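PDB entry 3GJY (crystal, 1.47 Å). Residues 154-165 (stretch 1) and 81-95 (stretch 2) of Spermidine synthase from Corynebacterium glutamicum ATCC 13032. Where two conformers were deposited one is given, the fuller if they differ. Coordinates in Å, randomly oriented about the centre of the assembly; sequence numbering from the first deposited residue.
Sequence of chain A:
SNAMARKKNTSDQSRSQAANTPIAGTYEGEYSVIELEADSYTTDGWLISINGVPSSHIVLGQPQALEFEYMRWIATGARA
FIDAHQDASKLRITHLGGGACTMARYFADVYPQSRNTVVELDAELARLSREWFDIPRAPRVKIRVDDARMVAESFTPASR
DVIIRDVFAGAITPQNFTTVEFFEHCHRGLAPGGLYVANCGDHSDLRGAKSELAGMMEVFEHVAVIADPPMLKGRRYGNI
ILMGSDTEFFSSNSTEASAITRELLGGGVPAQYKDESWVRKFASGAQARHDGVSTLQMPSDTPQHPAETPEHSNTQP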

# COMPACT_ATOMS: atom_id res chain seq x y z
N SER A 154 2.87 4.45 -17.82
CA SER A 154 3.49 5.68 -18.31
C SER A 154 4.61 6.24 -17.43
O SER A 154 5.19 7.27 -17.77
CB SER A 154 2.44 6.75 -18.62
OG SER A 154 1.88 6.51 -19.90
N PHE A 155 4.95 5.56 -16.32
CA PHE A 155 6.06 6.04 -15.49
C PHE A 155 7.30 6.24 -16.37
O PHE A 155 7.68 5.35 -17.14
CB PHE A 155 6.45 5.00 -14.42
CG PHE A 155 5.48 4.83 -13.26
CD1 PHE A 155 4.58 5.82 -12.88
CD2 PHE A 155 5.55 3.66 -12.53
CE1 PHE A 155 3.72 5.62 -11.77
CE2 PHE A 155 4.72 3.45 -11.43
CZ PHE A 155 3.80 4.42 -11.06
N THR A 156 7.96 7.38 -16.18
CA THR A 156 9.28 7.60 -16.79
C THR A 156 10.39 7.24 -15.75
O THR A 156 10.13 7.07 -14.55
CB THR A 156 9.43 9.05 -17.24
OG1 THR A 156 9.26 9.91 -16.11
CG2 THR A 156 8.39 9.42 -18.28
N PRO A 157 11.63 7.10 -16.21
CA PRO A 157 12.66 6.65 -15.28
C PRO A 157 12.93 7.55 -14.10
O PRO A 157 12.98 8.77 -14.22
CB PRO A 157 13.90 6.53 -16.16
CG PRO A 157 13.36 6.25 -17.50
CD PRO A 157 12.14 7.14 -17.60
N ALA A 158 13.07 6.93 -12.94
CA ALA A 158 13.49 7.64 -11.72
C ALA A 158 12.61 8.85 -11.45
O ALA A 158 13.09 9.94 -11.07
CB ALA A 158 14.97 8.05 -11.84
N SER A 159 11.31 8.64 -11.59
CA SER A 159 10.29 9.67 -11.38
C SER A 159 9.64 9.66 -10.01
O SER A 159 8.86 10.56 -9.69
CB SER A 159 9.27 9.59 -12.52
OG SER A 159 8.74 8.26 -12.60
N ARG A 160 9.95 8.64 -9.21
CA ARG A 160 9.40 8.54 -7.82
C ARG A 160 10.35 7.71 -6.96
O ARG A 160 11.09 6.89 -7.51
CB ARG A 160 7.97 7.94 -7.83
CG ARG A 160 7.89 6.60 -8.56
CD ARG A 160 6.68 6.50 -9.46
NE ARG A 160 6.71 7.40 -10.59
CZ ARG A 160 5.75 8.26 -10.97
NH1 ARG A 160 5.96 8.94 -12.08
NH2 ARG A 160 4.64 8.50 -10.29
N ASP A 161 10.26 7.85 -5.64
CA ASP A 161 11.18 7.15 -4.74
C ASP A 161 10.56 5.95 -4.09
O ASP A 161 11.27 5.00 -3.74
CB ASP A 161 11.65 8.11 -3.66
CG ASP A 161 12.31 9.31 -4.28
OD1 ASP A 161 13.37 9.15 -4.91
OD2 ASP A 161 11.75 10.40 -4.21
N VAL A 162 9.23 5.98 -3.94
CA VAL A 162 8.49 4.90 -3.29
C VAL A 162 7.19 4.75 -4.04
O VAL A 162 6.56 5.75 -4.36
CB VAL A 162 8.17 5.25 -1.78
CG1 VAL A 162 7.43 4.11 -1.14
CG2 VAL A 162 9.44 5.61 -0.99
N ILE A 163 6.77 3.51 -4.26
CA ILE A 163 5.42 3.21 -4.75
C ILE A 163 4.74 2.34 -3.70
O ILE A 163 5.28 1.33 -3.29
CB ILE A 163 5.49 2.43 -6.10
CG1 ILE A 163 6.09 3.31 -7.21
CG2 ILE A 163 4.13 1.86 -6.53
CD1 ILE A 163 6.60 2.50 -8.40
N ILE A 164 3.53 2.74 -3.29
CA ILE A 164 2.67 1.98 -2.39
C ILE A 164 1.45 1.55 -3.20
O ILE A 164 0.72 2.39 -3.70
CB ILE A 164 2.25 2.81 -1.15
CG1 ILE A 164 3.52 3.30 -0.40
CG2 ILE A 164 1.33 1.97 -0.24
CD1 ILE A 164 3.29 4.16 0.79
N ARG A 165 1.25 0.24 -3.33
CA ARG A 165 0.07 -0.29 -4.03
C ARG A 165 -0.95 -0.72 -2.98
O ARG A 165 -0.68 -1.61 -2.14
CB ARG A 165 0.40 -1.52 -4.88
CG ARG A 165 -0.71 -1.84 -5.84
CD ARG A 165 -0.66 -3.29 -6.32
NE ARG A 165 -0.97 -4.22 -5.24
CZ ARG A 165 -0.64 -5.51 -5.27
NH1 ARG A 165 0.02 -6.02 -6.30
NH2 ARG A 165 -0.94 -6.27 -4.24
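Stretch 2, residues 81-95: FIDAHQDASKLRITH

Stretch 2 lies beside stretch 1 as a parallel neighbour: its strand 92-95 runs alongside the strand ending at R165, with the two axes 4.7 Å apart at closest approach and crossing at -19°. Before that strand, stretch 2 comes out of a helix that ends at H85, leaves helical geometry at Q86 and passes through a loop to L91. Together the two stretches bury 726 Å².

At the start of stretch 1, S154 makes no contact, whereas the F155 ring meets T94 obliquely, F155 CZ lying 4.1 Å from T94 CG2. T156 to S159 form a type II beta turn, tied by S159 OG to T156 O at 2.7 Å. The turn offers its carbonyls to the long side chain of R92: R92 NH1 donates to A158 O at 3.1 Å, and one water bridges R92 NH1 and S159 O while a second bridges R92 NH2 and A158 O. The backbone from S159 C to R160 N lies over one face of the R92 guanidinium, with S159 C 3.4 Å from R92 NH1.

R160 points its CA-to-CB bond away, yet its side chain, held by S159 OG at 2.9 Å from R160 NH1 and 3.0 Å from R160 NE, brings R160 NH2 to T94 OG1 at 2.8 Å.

At D161 the chain turns a corner, and its carboxylate grips R92. D161 OD1 forms a salt bridge with R92 NH2 at 2.9 Å; D161 OD2 accepts from R92 NE at 3.0 Å and from the backbone R92 N at 2.8 Å. In return D161 N donates to R92 O at 2.8 Å, so side chain and backbone both hold D161 against R92, the first residue of strand 92-95. D161 O accepts from Q86 NE2 at 3.0 Å.

From here the parallel ladder takes over, pairing V162 with I93, I163 with T94 and I164 with H95 at CA-CA distances of 4.7 to 4.8 Å. V162 N reaches R92 O at 3.2 Å, T94 N donates to V162 O at 2.9 Å, and I164 N to T94 O at 2.8 Å. V162 and I164 share a sheet face with I93 and H95: V162 CG2 packs 4.1 Å from I82 CG1 of the helix, V162 CB 4.0 Å from I93 CG2, and I164 CD1 bridges I93 CG2 at 3.9 Å and H95 CE1 at 3.8 Å. I163 and T94 occupy the other face, I163 CG1 standing 4.4 Å from T94 CB. R165 closes the stretch without touching stretch 2.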

# COMPACT_ATOMS: atom_id res chain seq x y z
N PHE A 81 12.78 1.84 5.86
CA PHE A 81 13.53 1.89 4.64
C PHE A 81 13.90 3.33 4.27
O PHE A 81 15.06 3.63 3.95
CB PHE A 81 12.70 1.27 3.51
CG PHE A 81 13.44 1.16 2.20
CD1 PHE A 81 14.05 -0.04 1.84
CD2 PHE A 81 13.58 2.24 1.35
CE1 PHE A 81 14.72 -0.18 0.63
CE2 PHE A 81 14.29 2.12 0.15
CZ PHE A 81 14.86 0.90 -0.19
N ILE A 82 12.91 4.23 4.27
CA ILE A 82 13.15 5.63 3.90
C ILE A 82 14.19 6.24 4.85
O ILE A 82 15.10 6.95 4.41
CB ILE A 82 11.82 6.43 3.96
CG1 ILE A 82 10.84 5.97 2.86
CG2 ILE A 82 12.06 7.96 3.88
CD1 ILE A 82 9.40 6.36 3.13
N ASP A 83 14.03 5.98 6.14
CA ASP A 83 14.96 6.57 7.11
C ASP A 83 16.39 6.10 6.89
O ASP A 83 17.33 6.86 7.09
CB ASP A 83 14.50 6.26 8.53
CG ASP A 83 13.21 6.99 8.90
OD1 ASP A 83 12.77 7.92 8.16
OD2 ASP A 83 12.65 6.61 9.94
N ALA A 84 16.55 4.84 6.53
CA ALA A 84 17.88 4.29 6.31
C ALA A 84 18.51 4.66 4.97
O ALA A 84 19.74 4.77 4.90
CB ALA A 84 17.84 2.79 6.43
N HIS A 85 17.69 4.83 3.93
CA HIS A 85 18.24 4.85 2.57
C HIS A 85 17.94 6.05 1.72
O HIS A 85 18.59 6.22 0.69
CB HIS A 85 17.76 3.62 1.81
CG HIS A 85 18.10 2.34 2.48
ND1 HIS A 85 19.40 1.98 2.78
CD2 HIS A 85 17.32 1.32 2.91
CE1 HIS A 85 19.40 0.78 3.35
NE2 HIS A 85 18.15 0.36 3.44
N GLN A 86 16.94 6.85 2.08
CA GLN A 86 16.49 7.91 1.17
C GLN A 86 16.51 9.27 1.82
O GLN A 86 16.70 9.40 3.03
CB GLN A 86 15.06 7.57 0.64
CG GLN A 86 15.10 6.28 -0.21
CD GLN A 86 13.75 5.88 -0.69
OE1 GLN A 86 12.80 5.85 0.09
NE2 GLN A 86 13.65 5.52 -1.96
N ASP A 87 16.35 10.30 1.01
CA ASP A 87 16.39 11.68 1.46
C ASP A 87 14.95 12.17 1.60
O ASP A 87 14.25 12.46 0.61
CB ASP A 87 17.18 12.50 0.43
CG ASP A 87 17.35 13.96 0.84
OD1 ASP A 87 16.65 14.40 1.80
OD2 ASP A 87 18.17 14.65 0.19
N ALA A 88 14.49 12.26 2.85
CA ALA A 88 13.12 12.67 3.13
C ALA A 88 12.78 14.05 2.62
O ALA A 88 11.60 14.34 2.38
CB ALA A 88 12.85 12.58 4.66
N SER A 89 13.79 14.92 2.52
CA SER A 89 13.51 16.31 2.12
C SER A 89 13.10 16.42 0.65
O SER A 89 12.61 17.48 0.22
CB SER A 89 14.71 17.22 2.43
OG SER A 89 15.76 16.94 1.56
N LYS A 90 13.29 15.35 -0.11
CA LYS A 90 12.92 15.39 -1.53
C LYS A 90 12.12 14.15 -1.97
O LYS A 90 12.01 13.82 -3.17
CB LYS A 90 14.12 15.67 -2.40
CG LYS A 90 15.25 14.73 -2.26
CD LYS A 90 16.25 14.92 -3.40
CE LYS A 90 17.38 13.94 -3.30
NZ LYS A 90 18.27 14.17 -4.50
N LEU A 91 11.50 13.52 -0.98
CA LEU A 91 10.82 12.26 -1.20
C LEU A 91 9.58 12.39 -2.07
O LEU A 91 8.75 13.29 -1.84
CB LEU A 91 10.46 11.69 0.19
CG LEU A 91 10.16 10.19 0.19
CD1 LEU A 91 11.44 9.41 -0.04
CD2 LEU A 91 9.55 9.81 1.54
N ARG A 92 9.42 11.46 -3.02
CA ARG A 92 8.25 11.40 -3.93
C ARG A 92 7.64 10.02 -3.73
O ARG A 92 8.26 9.00 -4.04
CB ARG A 92 8.66 11.57 -5.40
CG ARG A 92 9.37 12.85 -5.67
CD ARG A 92 10.24 12.77 -6.94
NE ARG A 92 11.26 11.74 -6.80
CZ ARG A 92 12.07 11.34 -7.78
NH1 ARG A 92 11.94 11.89 -8.99
NH2 ARG A 92 12.95 10.35 -7.55
N ILE A 93 6.42 9.98 -3.18
CA ILE A 93 5.72 8.72 -2.95
C ILE A 93 4.48 8.65 -3.85
O ILE A 93 3.63 9.56 -3.78
CB ILE A 93 5.29 8.54 -1.48
CG1 ILE A 93 6.47 8.76 -0.51
CG2 ILE A 93 4.62 7.13 -1.31
CD1 ILE A 93 6.07 8.64 0.95
N THR A 94 4.38 7.59 -4.66
CA THR A 94 3.18 7.34 -5.48
C THR A 94 2.35 6.28 -4.82
O THR A 94 2.87 5.19 -4.49
CB THR A 94 3.58 6.85 -6.90
OG1 THR A 94 4.25 7.93 -7.53
CG2 THR A 94 2.37 6.41 -7.76
N HIS A 95 1.06 6.60 -4.64
CA HIS A 95 0.10 5.70 -4.04
C HIS A 95 -0.83 5.21 -5.12
O HIS A 95 -1.62 6.01 -5.67
CB HIS A 95 -0.71 6.43 -2.95
CG HIS A 95 0.14 6.97 -1.86
ND1 HIS A 95 0.21 6.39 -0.61
CD2 HIS A 95 0.91 8.09 -1.81
CE1 HIS A 95 1.02 7.11 0.15
NE2 HIS A 95 1.47 8.14 -0.55
O HOH W 1 10.05 13.59 -10.18
O HOH W 2 15.50 10.44 -9.05